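Local coordinates for protein aminoglycoside acetyltransferase meta-AAC0020 (Uncultured bacterium, PDB 5F47) that probably transfers an acetyl group from acetyl-coenzyme A to aminoglycoside antibiotics, as a resistance enzyme of the GNAT acetyltransferase family, at residues K84-I89 with F120-Q126; K23-L27 with F57-L63; L64-V69 with D95-Q99. All coordinates share one frame. Residues are numbered along the deposited sequence.

From the N terminus, contact 2 comes first: helix 21-34 leads through helix 45-53 into strand 57-64, on which the helical segment 23-27 packs, closing the first loop. Strand 57-64 turns into strand 67-77, where contact 3 opens; it closes after strand 86-94, where 95-99 meets the hairpin turn. Contact 1 begins within that span, on 84-89, and ends beyond it at 120-126, so contacts 1 and 3 cross, while contact 2 stands in series before both. Contacts 2 and 3 touch through the hairpin, with Ala62 O 2.9 Å from Val69 N. All three reach one mixed sheet, the GNAT core, contact 1 lying across the chain's centre from the other two.

Contact 1: K84-I89 with F120-Q126; sequences KPLAYI and FEEVFVQ
A right-handed beta-alpha-beta unit places two neighbouring strands parallel, and the GNAT fold uses it here: strands 86-94 and 122-128 lie side by side, with helix 103-117 as the crossover. The short segments 86-89 and 122-126 run at 24° with axes 4.8 Å apart, Ala87 facing Val123 and Tyr88 facing Phe124. Ala87 N donates to Glu122 O (3.0 Å), Phe124 N to Ala87 O (2.8 Å) and Ile89 N to Phe124 O (2.8 Å); ahead of the strands, Glu121 N reaches Pro85 O at 2.8 Å.

One face carries Leu86, Tyr88 and Phe124. Tyr88 takes chi1 t and Phe124 chi1 p, which brings their rings nearly parallel (12°), but slid apart so far that they barely overlap (centroids 4.7 Å). Leu86, in the mt rotamer, sets CB 4.0 Å from Phe124 CE1. On the helix-covered face, Ile89, also mt, places CD1 3.6 Å from Val123 CG1. Phe120, with chi1 m, turns the face of its ring to Pro85, whose CB stands 3.7 Å from the ring centroid, a CH-pi contact. A strand of the second subunit pairs antiparallel with 123-126, carrying the sheet across the dimer interface, where the two Tyr88 rings meet. Within the chain, Tyr88 OH donates to Gln126 OE1 at 2.7 Å.

Contact 2: K23-L27 with F57-L63; sequences KFIQL and FYVFVAL
Helices that lie on a beta sheet commonly do so by fitting apolar side chains between those of a strand, and segment 23-27 illustrates this on the GNAT core. The helical segment crosses extended strand 57-63 at 79°, with axes 9.8 Å apart at closest approach; Phe24 lies over Val59 (CA-CA 7.8 Å) and Leu27 over Val61 (7.6 Å). Phe57, Val59, Val61 and Leu63 rise from the strand toward the helix as a row of bumps.

Leu27, in the tp rotamer, fills the hollow between two valines, its CD2 lying 3.5 Å from Val59 CG1 and 4.2 Å from Val61 CG1. Phe24 leaves the helix sideways at CB, and with chi1 t its ring turns back toward the strand. The ring lies over Val59, its tip against the edge of the Phe57 ring: CZ is 3.7 Å from Phe57 CE2, with the ring planes oblique at 54°, and CE1 is 4.0 Å from Val59 CG2. The extended chain of Lys23 reaches past the valines, CE 4.1 Å from Leu63 CD2. The contact is apolar packing, burying 307 Å² in all. Leu51 of helix 45-53 packs on both Phe24 and Phe57, while strands 11-15 and 67-77 border strand 57-64 on its two sides in the sheet.

Contact 3: L64-V69 with D95-Q99; sequences LENKIV and DTNWQ
Asp95 N donates to Val69 O at 2.8 Å, the one direct backbone bond between hairpin segment 64-69 and loop 95-99; Val69 and Asp95 have their CA atoms 5.1 Å apart. A weaker electrostatic link runs alongside, a long salt bridge of 3.7 Å from Lys67 NZ, at the end of an all-t side chain, to Asp95 OD2. Asp95 OD1 meanwhile accepts from Asn97 N (2.8 Å) in an Asx turn, beside the backbone bond from Trp98 N to Asp95 O (2.9 Å). One water accepts from both Lys67 NZ (2.7 Å) and Trp98 NE1 (3.2 Å).

Packing completes the contact. Leu64 to Lys67 form a type II' beta turn, Glu65 taking positive phi, and Leu64 in the mt rotamer lays CD1 over the six-membered ring of Trp98, 3.4 Å from its centroid: a CH-pi contact. Val69 CG1 meets Trp98 CD1 at 3.7 Å. Within the GNAT core, this joins the hairpin of antiparallel strands 57-64 and 67-77 to the strand-to-helix loop of the beta-alpha-beta unit, before helix 103-117, whose Ile103 touches both Val69 and Trp98.

Contact 1: K84-I89 with F120-Q126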
loop_
_atom_site.group_PDB
_atom_site.type_symbol
_atom_site.label_atom_id
_atom_site.label_comp_id
_atom_site.label_asym_id
_atom_site.label_seq_id
_atom_site.Cartn_x
_atom_site.Cartn_y
_atom_site.Cartn_z
ATOM N N LYS B 84 8.006 6.748 -12.565
ATOM C CA LYS B 84 6.683 6.218 -12.858
ATOM C C LYS B 84 6.065 5.614 -11.601
ATOM O O LYS B 84 6.665 4.751 -10.985
ATOM C CB LYS B 84 6.768 5.153 -13.959
ATOM C CG LYS B 84 7.374 5.643 -15.275
ATOM C CD LYS B 84 7.446 4.518 -16.282
ATOM C CE LYS B 84 7.597 5.059 -17.695
ATOM N NZ LYS B 84 8.780 5.953 -17.827
ATOM N N PRO B 85 4.860 6.058 -11.220
ATOM C CA PRO B 85 4.294 5.551 -9.967
ATOM C C PRO B 85 3.749 4.135 -10.024
ATOM O O PRO B 85 3.623 3.518 -11.089
ATOM C CB PRO B 85 3.134 6.523 -9.676
ATOM C CG PRO B 85 3.323 7.662 -10.595
ATOM C CD PRO B 85 4.078 7.171 -11.779
ATOM N N LEU B 86 3.445 3.633 -8.842
ATOM C CA LEU B 86 2.703 2.397 -8.656
ATOM C C LEU B 86 1.269 2.733 -8.289
ATOM O O LEU B 86 0.996 3.760 -7.690
ATOM C CB LEU B 86 3.294 1.540 -7.532
ATOM C CG LEU B 86 4.768 1.155 -7.636
ATOM C CD1 LEU B 86 5.230 0.483 -6.359
ATOM C CD2 LEU B 86 5.034 0.239 -8.815
ATOM N N ALA B 87 0.358 1.837 -8.630
ATOM C CA ALA B 87 -0.976 1.873 -8.056
ATOM C C ALA B 87 -1.246 0.605 -7.256
ATOM O O ALA B 87 -0.989 -0.517 -7.719
ATOM C CB ALA B 87 -2.013 2.045 -9.144
ATOM N N TYR B 88 -1.797 0.796 -6.069
ATOM C CA TYR B 88 -2.111 -0.266 -5.122
ATOM C C TYR B 88 -3.613 -0.427 -5.056
ATOM O O TYR B 88 -4.288 0.442 -4.518
ATOM C CB TYR B 88 -1.565 0.132 -3.740
ATOM C CG TYR B 88 -1.719 -0.856 -2.628
ATOM C CD1 TYR B 88 -2.019 -2.187 -2.859
ATOM C CD2 TYR B 88 -1.545 -0.440 -1.316
ATOM C CE1 TYR B 88 -2.146 -3.079 -1.807
ATOM C CE2 TYR B 88 -1.657 -1.326 -0.265
ATOM C CZ TYR B 88 -1.950 -2.641 -0.515
ATOM O OH TYR B 88 -2.055 -3.509 0.537
ATOM N N ILE B 89 -4.146 -1.511 -5.605
ATOM C CA ILE B 89 -5.567 -1.813 -5.416
ATOM C C ILE B 89 -5.743 -2.357 -4.009
ATOM O O ILE B 89 -5.143 -3.377 -3.659
ATOM C CB ILE B 89 -6.073 -2.836 -6.444
ATOM C CG1 ILE B 89 -5.980 -2.254 -7.859
ATOM C CG2 ILE B 89 -7.530 -3.229 -6.128
ATOM C CD1 ILE B 89 -6.276 -3.306 -8.962
ATOM N N PHE B 120 1.852 4.900 -15.427
ATOM C CA PHE B 120 2.330 4.194 -14.247
ATOM C C PHE B 120 3.159 2.967 -14.634
ATOM O O PHE B 120 3.018 2.435 -15.748
ATOM C CB PHE B 120 1.157 3.739 -13.373
ATOM C CG PHE B 120 0.598 4.805 -12.478
ATOM C CD1 PHE B 120 0.439 6.111 -12.914
ATOM C CD2 PHE B 120 0.210 4.487 -11.190
ATOM C CE1 PHE B 120 -0.104 7.092 -12.070
ATOM C CE2 PHE B 120 -0.329 5.459 -10.346
ATOM C CZ PHE B 120 -0.480 6.760 -10.786
ATOM N N GLU B 121 3.998 2.503 -13.709
ATOM C CA GLU B 121 4.837 1.340 -13.968
ATOM C C GLU B 121 4.033 0.047 -13.822
ATOM O O GLU B 121 4.200 -0.894 -14.599
ATOM C CB GLU B 121 6.057 1.287 -13.024
ATOM C CG GLU B 121 6.985 0.100 -13.379
ATOM C CD GLU B 121 8.153 -0.126 -12.410
ATOM O OE1 GLU B 121 8.833 -1.167 -12.525
ATOM O OE2 GLU B 121 8.409 0.712 -11.541
ATOM N N GLU B 122 3.168 0.016 -12.820
ATOM C CA GLU B 122 2.651 -1.249 -12.329
ATOM C C GLU B 122 1.448 -1.012 -11.450
ATOM O O GLU B 122 1.389 -0.015 -10.734
ATOM C CB GLU B 122 3.736 -1.958 -11.539
ATOM C CG GLU B 122 3.380 -3.304 -10.960
ATOM C CD GLU B 122 4.458 -3.774 -10.015
ATOM O OE1 GLU B 122 4.204 -3.822 -8.795
ATOM O OE2 GLU B 122 5.571 -4.069 -10.495
ATOM N N VAL B 123 0.493 -1.935 -11.511
ATOM C CA VAL B 123 -0.624 -1.972 -10.578
ATOM C C VAL B 123 -0.453 -3.246 -9.780
ATOM O O VAL B 123 -0.136 -4.272 -10.355
ATOM C CB VAL B 123 -1.973 -1.977 -11.317
ATOM C CG1 VAL B 123 -3.131 -2.116 -10.365
ATOM C CG2 VAL B 123 -2.144 -0.710 -12.171
ATOM N N PHE B 124 -0.637 -3.209 -8.462
ATOM C CA PHE B 124 -0.610 -4.459 -7.701
ATOM C C PHE B 124 -1.774 -4.583 -6.725
ATOM O O PHE B 124 -2.442 -3.600 -6.388
ATOM C CB PHE B 124 0.744 -4.644 -6.970
ATOM C CG PHE B 124 1.037 -3.614 -5.893
ATOM C CD1 PHE B 124 1.557 -2.373 -6.215
ATOM C CD2 PHE B 124 0.817 -3.915 -4.567
ATOM C CE1 PHE B 124 1.849 -1.434 -5.213
ATOM C CE2 PHE B 124 1.126 -2.995 -3.569
ATOM C CZ PHE B 124 1.633 -1.764 -3.894
ATOM N N VAL B 125 -2.010 -5.812 -6.290
ATOM C CA VAL B 125 -3.171 -6.141 -5.458
ATOM C C VAL B 125 -2.852 -7.406 -4.678
ATOM O O VAL B 125 -2.031 -8.232 -5.101
ATOM C CB VAL B 125 -4.444 -6.320 -6.330
ATOM C CG1 VAL B 125 -4.302 -7.531 -7.257
ATOM C CG2 VAL B 125 -5.703 -6.476 -5.462
ATOM N N GLN B 126 -3.490 -7.573 -3.526
ATOM C CA GLN B 126 -3.258 -8.760 -2.721
ATOM C C GLN B 126 -4.557 -9.475 -2.383
ATOM O O GLN B 126 -5.639 -8.880 -2.378
ATOM C CB GLN B 126 -2.499 -8.376 -1.457
ATOM C CG GLN B 126 -1.076 -7.925 -1.745
ATOM C CD GLN B 126 -0.752 -6.602 -1.127
ATOM O OE1 GLN B 126 -1.548 -6.057 -0.362
ATOM N NE2 GLN B 126 0.414 -6.063 -1.456
HETATM O O HOH W 1 -4.788 -5.478 -2.037
#

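Contact 2: K23-L27 with F57-L63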
loop_
_atom_site.group_PDB
_atom_site.type_symbol
_atom_site.label_atom_id
_atom_site.label_comp_id
_atom_site.label_asym_id
_atom_site.label_seq_id
_atom_site.Cartn_x
_atom_site.Cartn_y
_atom_site.Cartn_z
ATOM N N LYS B 23 -22.090 7.620 -4.181
ATOM C CA LYS B 23 -21.685 6.335 -4.737
ATOM C C LYS B 23 -20.543 5.728 -3.930
ATOM O O LYS B 23 -20.464 4.512 -3.793
ATOM C CB LYS B 23 -21.287 6.479 -6.208
ATOM C CG LYS B 23 -22.487 6.658 -7.130
ATOM C CD LYS B 23 -22.049 6.950 -8.556
ATOM C CE LYS B 23 -23.247 7.192 -9.469
ATOM N NZ LYS B 23 -22.817 7.697 -10.803
ATOM N N PHE B 24 -19.665 6.572 -3.392
ATOM C CA PHE B 24 -18.563 6.098 -2.555
ATOM C C PHE B 24 -19.128 5.413 -1.303
ATOM O O PHE B 24 -18.695 4.314 -0.941
ATOM C CB PHE B 24 -17.656 7.277 -2.190
ATOM C CG PHE B 24 -16.344 6.906 -1.523
ATOM C CD1 PHE B 24 -15.754 5.652 -1.671
ATOM C CD2 PHE B 24 -15.696 7.853 -0.739
ATOM C CE1 PHE B 24 -14.535 5.362 -1.031
ATOM C CE2 PHE B 24 -14.495 7.585 -0.124
ATOM C CZ PHE B 24 -13.910 6.340 -0.257
ATOM N N ILE B 25 -20.118 6.045 -0.683
ATOM C CA ILE B 25 -20.766 5.473 0.496
ATOM C C ILE B 25 -21.474 4.170 0.142
ATOM O O ILE B 25 -21.382 3.193 0.894
ATOM C CB ILE B 25 -21.738 6.483 1.127
ATOM C CG1 ILE B 25 -20.921 7.610 1.759
ATOM C CG2 ILE B 25 -22.637 5.822 2.194
ATOM C CD1 ILE B 25 -21.758 8.758 2.295
ATOM N N GLN B 26 -22.152 4.128 -1.004
ATOM C CA GLN B 26 -22.750 2.866 -1.463
ATOM C C GLN B 26 -21.702 1.767 -1.600
ATOM O O GLN B 26 -21.939 0.618 -1.202
ATOM C CB GLN B 26 -23.464 3.046 -2.803
ATOM C CG GLN B 26 -24.799 3.739 -2.752
ATOM C CD GLN B 26 -25.394 3.863 -4.145
ATOM O OE1 GLN B 26 -25.685 2.858 -4.804
ATOM N NE2 GLN B 26 -25.555 5.097 -4.610
ATOM N N LEU B 27 -20.543 2.105 -2.165
ATOM C CA LEU B 27 -19.480 1.118 -2.306
ATOM C C LEU B 27 -18.980 0.645 -0.943
ATOM O O LEU B 27 -18.759 -0.547 -0.742
ATOM C CB LEU B 27 -18.310 1.676 -3.124
ATOM C CG LEU B 27 -17.187 0.653 -3.336
ATOM C CD1 LEU B 27 -17.686 -0.587 -4.092
ATOM C CD2 LEU B 27 -16.002 1.286 -4.061
ATOM N N PHE B 57 -5.845 8.989 -4.797
ATOM C CA PHE B 57 -6.832 7.979 -4.446
ATOM C C PHE B 57 -7.884 7.943 -5.531
ATOM O O PHE B 57 -8.459 8.972 -5.873
ATOM C CB PHE B 57 -7.464 8.308 -3.082
ATOM C CG PHE B 57 -8.478 7.315 -2.626
ATOM C CD1 PHE B 57 -8.075 6.053 -2.211
ATOM C CD2 PHE B 57 -9.834 7.643 -2.589
ATOM C CE1 PHE B 57 -9.012 5.123 -1.759
ATOM C CE2 PHE B 57 -10.770 6.727 -2.141
ATOM C CZ PHE B 57 -10.359 5.462 -1.723
ATOM N N TYR B 58 -8.121 6.762 -6.088
ATOM C CA TYR B 58 -9.095 6.606 -7.170
ATOM C C TYR B 58 -9.988 5.398 -6.937
ATOM O O TYR B 58 -9.511 4.303 -6.647
ATOM C CB TYR B 58 -8.398 6.468 -8.524
ATOM C CG TYR B 58 -7.732 7.718 -9.013
ATOM C CD1 TYR B 58 -8.473 8.721 -9.625
ATOM C CD2 TYR B 58 -6.365 7.889 -8.895
ATOM C CE1 TYR B 58 -7.868 9.873 -10.100
ATOM C CE2 TYR B 58 -5.752 9.035 -9.371
ATOM C CZ TYR B 58 -6.510 10.021 -9.964
ATOM O OH TYR B 58 -5.904 11.158 -10.444
ATOM N N VAL B 59 -11.285 5.613 -7.142
ATOM C CA VAL B 59 -12.311 4.610 -6.916
ATOM C C VAL B 59 -12.992 4.288 -8.240
ATOM O O VAL B 59 -13.382 5.195 -8.980
ATOM C CB VAL B 59 -13.374 5.102 -5.917
ATOM C CG1 VAL B 59 -14.388 4.012 -5.632
ATOM C CG2 VAL B 59 -12.723 5.563 -4.615
ATOM N N PHE B 60 -13.116 3.003 -8.556
ATOM C CA PHE B 60 -13.845 2.601 -9.753
ATOM C C PHE B 60 -15.063 1.807 -9.329
ATOM O O PHE B 60 -14.959 0.943 -8.460
ATOM C CB PHE B 60 -12.962 1.769 -10.680
ATOM C CG PHE B 60 -11.806 2.533 -11.263
ATOM C CD1 PHE B 60 -10.670 2.767 -10.505
ATOM C CD2 PHE B 60 -11.865 3.031 -12.551
ATOM C CE1 PHE B 60 -9.607 3.479 -11.029
ATOM C CE2 PHE B 60 -10.796 3.739 -13.081
ATOM C CZ PHE B 60 -9.675 3.971 -12.298
ATOM N N VAL B 61 -16.207 2.087 -9.935
ATOM C CA VAL B 61 -17.426 1.366 -9.587
ATOM C C VAL B 61 -18.124 0.743 -10.782
ATOM O O VAL B 61 -17.952 1.157 -11.931
ATOM C CB VAL B 61 -18.432 2.277 -8.847
ATOM C CG1 VAL B 61 -17.802 2.822 -7.564
ATOM C CG2 VAL B 61 -18.930 3.419 -9.729
ATOM N N ALA B 62 -18.923 -0.275 -10.485
ATOM C CA ALA B 62 -19.772 -0.905 -11.487
ATOM C C ALA B 62 -21.213 -0.602 -11.148
ATOM O O ALA B 62 -21.625 -0.734 -9.995
ATOM C CB ALA B 62 -19.536 -2.395 -11.534
ATOM N N LEU B 63 -21.984 -0.202 -12.156
ATOM C CA LEU B 63 -23.346 0.252 -11.942
ATOM C C LEU B 63 -24.313 -0.512 -12.815
ATOM O O LEU B 63 -24.050 -0.720 -13.999
ATOM C CB LEU B 63 -23.469 1.738 -12.252
ATOM C CG LEU B 63 -22.793 2.713 -11.298
ATOM C CD1 LEU B 63 -22.187 3.855 -12.085
ATOM C CD2 LEU B 63 -23.816 3.235 -10.310
#

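Contact 3: L64-V69 with D95-Q99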
loop_
_atom_site.group_PDB
_atom_site.type_symbol
_atom_site.label_atom_id
_atom_site.label_comp_id
_atom_site.label_asym_id
_atom_site.label_seq_id
_atom_site.Cartn_x
_atom_site.Cartn_y
_atom_site.Cartn_z
ATOM N N LEU B 64 -25.415 -0.947 -12.220
ATOM C CA LEU B 64 -26.578 -1.378 -12.977
ATOM C C LEU B 64 -27.649 -0.340 -12.696
ATOM O O LEU B 64 -28.100 -0.198 -11.556
ATOM C CB LEU B 64 -27.018 -2.780 -12.582
ATOM C CG LEU B 64 -26.018 -3.847 -13.022
ATOM C CD1 LEU B 64 -26.449 -5.208 -12.530
ATOM C CD2 LEU B 64 -25.911 -3.856 -14.545
ATOM N N GLU B 65 -28.028 0.384 -13.749
ATOM C CA GLU B 65 -28.700 1.673 -13.635
ATOM C C GLU B 65 -27.855 2.609 -12.777
ATOM O O GLU B 65 -26.729 2.956 -13.149
ATOM C CB GLU B 65 -30.105 1.510 -13.070
ATOM C CG GLU B 65 -31.028 0.792 -14.023
ATOM C CD GLU B 65 -32.411 0.605 -13.457
ATOM O OE1 GLU B 65 -33.065 1.615 -13.118
ATOM O OE2 GLU B 65 -32.843 -0.559 -13.354
ATOM N N ASN B 66 -28.386 3.020 -11.635
ATOM C CA ASN B 66 -27.608 3.838 -10.722
ATOM C C ASN B 66 -27.406 3.114 -9.400
ATOM O O ASN B 66 -27.233 3.742 -8.357
ATOM C CB ASN B 66 -28.276 5.196 -10.502
ATOM C CG ASN B 66 -27.273 6.336 -10.446
ATOM O OD1 ASN B 66 -27.217 7.082 -9.468
ATOM N ND2 ASN B 66 -26.469 6.469 -11.496
ATOM N N LYS B 67 -27.434 1.786 -9.452
ATOM C CA LYS B 67 -27.116 0.980 -8.284
ATOM C C LYS B 67 -25.696 0.438 -8.375
ATOM O O LYS B 67 -25.321 -0.186 -9.366
ATOM C CB LYS B 67 -28.094 -0.179 -8.123
ATOM C CG LYS B 67 -27.862 -0.979 -6.846
ATOM C CD LYS B 67 -28.559 -2.330 -6.878
ATOM C CE LYS B 67 -28.498 -3.007 -5.515
ATOM N NZ LYS B 67 -28.720 -4.478 -5.603
ATOM N N ILE B 68 -24.913 0.680 -7.330
ATOM C CA ILE B 68 -23.558 0.164 -7.242
ATOM C C ILE B 68 -23.598 -1.340 -6.994
ATOM O O ILE B 68 -24.182 -1.793 -6.002
ATOM C CB ILE B 68 -22.779 0.858 -6.110
ATOM C CG1 ILE B 68 -22.631 2.353 -6.393
ATOM C CG2 ILE B 68 -21.430 0.189 -5.898
ATOM C CD1 ILE B 68 -21.731 2.652 -7.549
ATOM N N VAL B 69 -23.002 -2.118 -7.888
ATOM C CA VAL B 69 -23.016 -3.566 -7.731
ATOM C C VAL B 69 -21.597 -4.124 -7.612
ATOM O O VAL B 69 -21.388 -5.335 -7.496
ATOM C CB VAL B 69 -23.754 -4.246 -8.894
ATOM C CG1 VAL B 69 -25.240 -3.854 -8.868
ATOM C CG2 VAL B 69 -23.103 -3.894 -10.226
ATOM N N ASP B 95 -21.134 -7.376 -5.601
ATOM C CA ASP B 95 -22.395 -7.834 -5.017
ATOM C C ASP B 95 -22.550 -9.342 -5.190
ATOM O O ASP B 95 -22.369 -9.861 -6.291
ATOM C CB ASP B 95 -23.556 -7.091 -5.690
ATOM C CG ASP B 95 -24.891 -7.297 -4.998
ATOM O OD1 ASP B 95 -25.219 -8.438 -4.606
ATOM O OD2 ASP B 95 -25.634 -6.301 -4.881
ATOM N N THR B 96 -22.877 -10.046 -4.115
ATOM C CA THR B 96 -23.005 -11.498 -4.178
ATOM C C THR B 96 -24.051 -11.941 -5.208
ATOM O O THR B 96 -23.951 -13.031 -5.767
ATOM C CB THR B 96 -23.364 -12.078 -2.803
ATOM O OG1 THR B 96 -24.548 -11.440 -2.319
ATOM C CG2 THR B 96 -22.235 -11.839 -1.814
ATOM N N ASN B 97 -25.032 -11.084 -5.476
ATOM C CA ASN B 97 -26.073 -11.393 -6.453
ATOM C C ASN B 97 -25.597 -11.284 -7.894
ATOM O O ASN B 97 -26.244 -11.808 -8.807
ATOM C CB ASN B 97 -27.279 -10.473 -6.254
ATOM C CG ASN B 97 -28.075 -10.820 -5.018
ATOM O OD1 ASN B 97 -28.095 -11.972 -4.580
ATOM N ND2 ASN B 97 -28.741 -9.823 -4.446
ATOM N N TRP B 98 -24.476 -10.599 -8.101
ATOM C CA TRP B 98 -24.001 -10.345 -9.461
ATOM C C TRP B 98 -22.586 -10.854 -9.730
ATOM O O TRP B 98 -21.939 -10.412 -10.682
ATOM C CB TRP B 98 -24.065 -8.844 -9.772
ATOM C CG TRP B 98 -25.426 -8.222 -9.588
ATOM C CD1 TRP B 98 -25.867 -7.524 -8.502
ATOM C CD2 TRP B 98 -26.516 -8.239 -10.520
ATOM N NE1 TRP B 98 -27.162 -7.108 -8.699
ATOM C CE2 TRP B 98 -27.583 -7.534 -9.930
ATOM C CE3 TRP B 98 -26.692 -8.785 -11.795
ATOM C CZ2 TRP B 98 -28.812 -7.361 -10.572
ATOM C CZ3 TRP B 98 -27.908 -8.610 -12.428
ATOM C CH2 TRP B 98 -28.952 -7.903 -11.816
ATOM N N GLN B 99 -22.110 -11.784 -8.909
ATOM C CA GLN B 99 -20.750 -12.293 -9.045
ATOM C C GLN B 99 -20.663 -13.286 -10.194
ATOM O O GLN B 99 -21.684 -13.803 -10.648
ATOM C CB GLN B 99 -20.284 -12.943 -7.742
ATOM C CG GLN B 99 -20.014 -11.942 -6.624
ATOM C CD GLN B 99 -19.515 -12.596 -5.351
ATOM O OE1 GLN B 99 -19.725 -13.791 -5.125
ATOM N NE2 GLN B 99 -18.855 -11.807 -4.501
HETATM O O HOH W 2 -29.652 -5.286 -7.977
#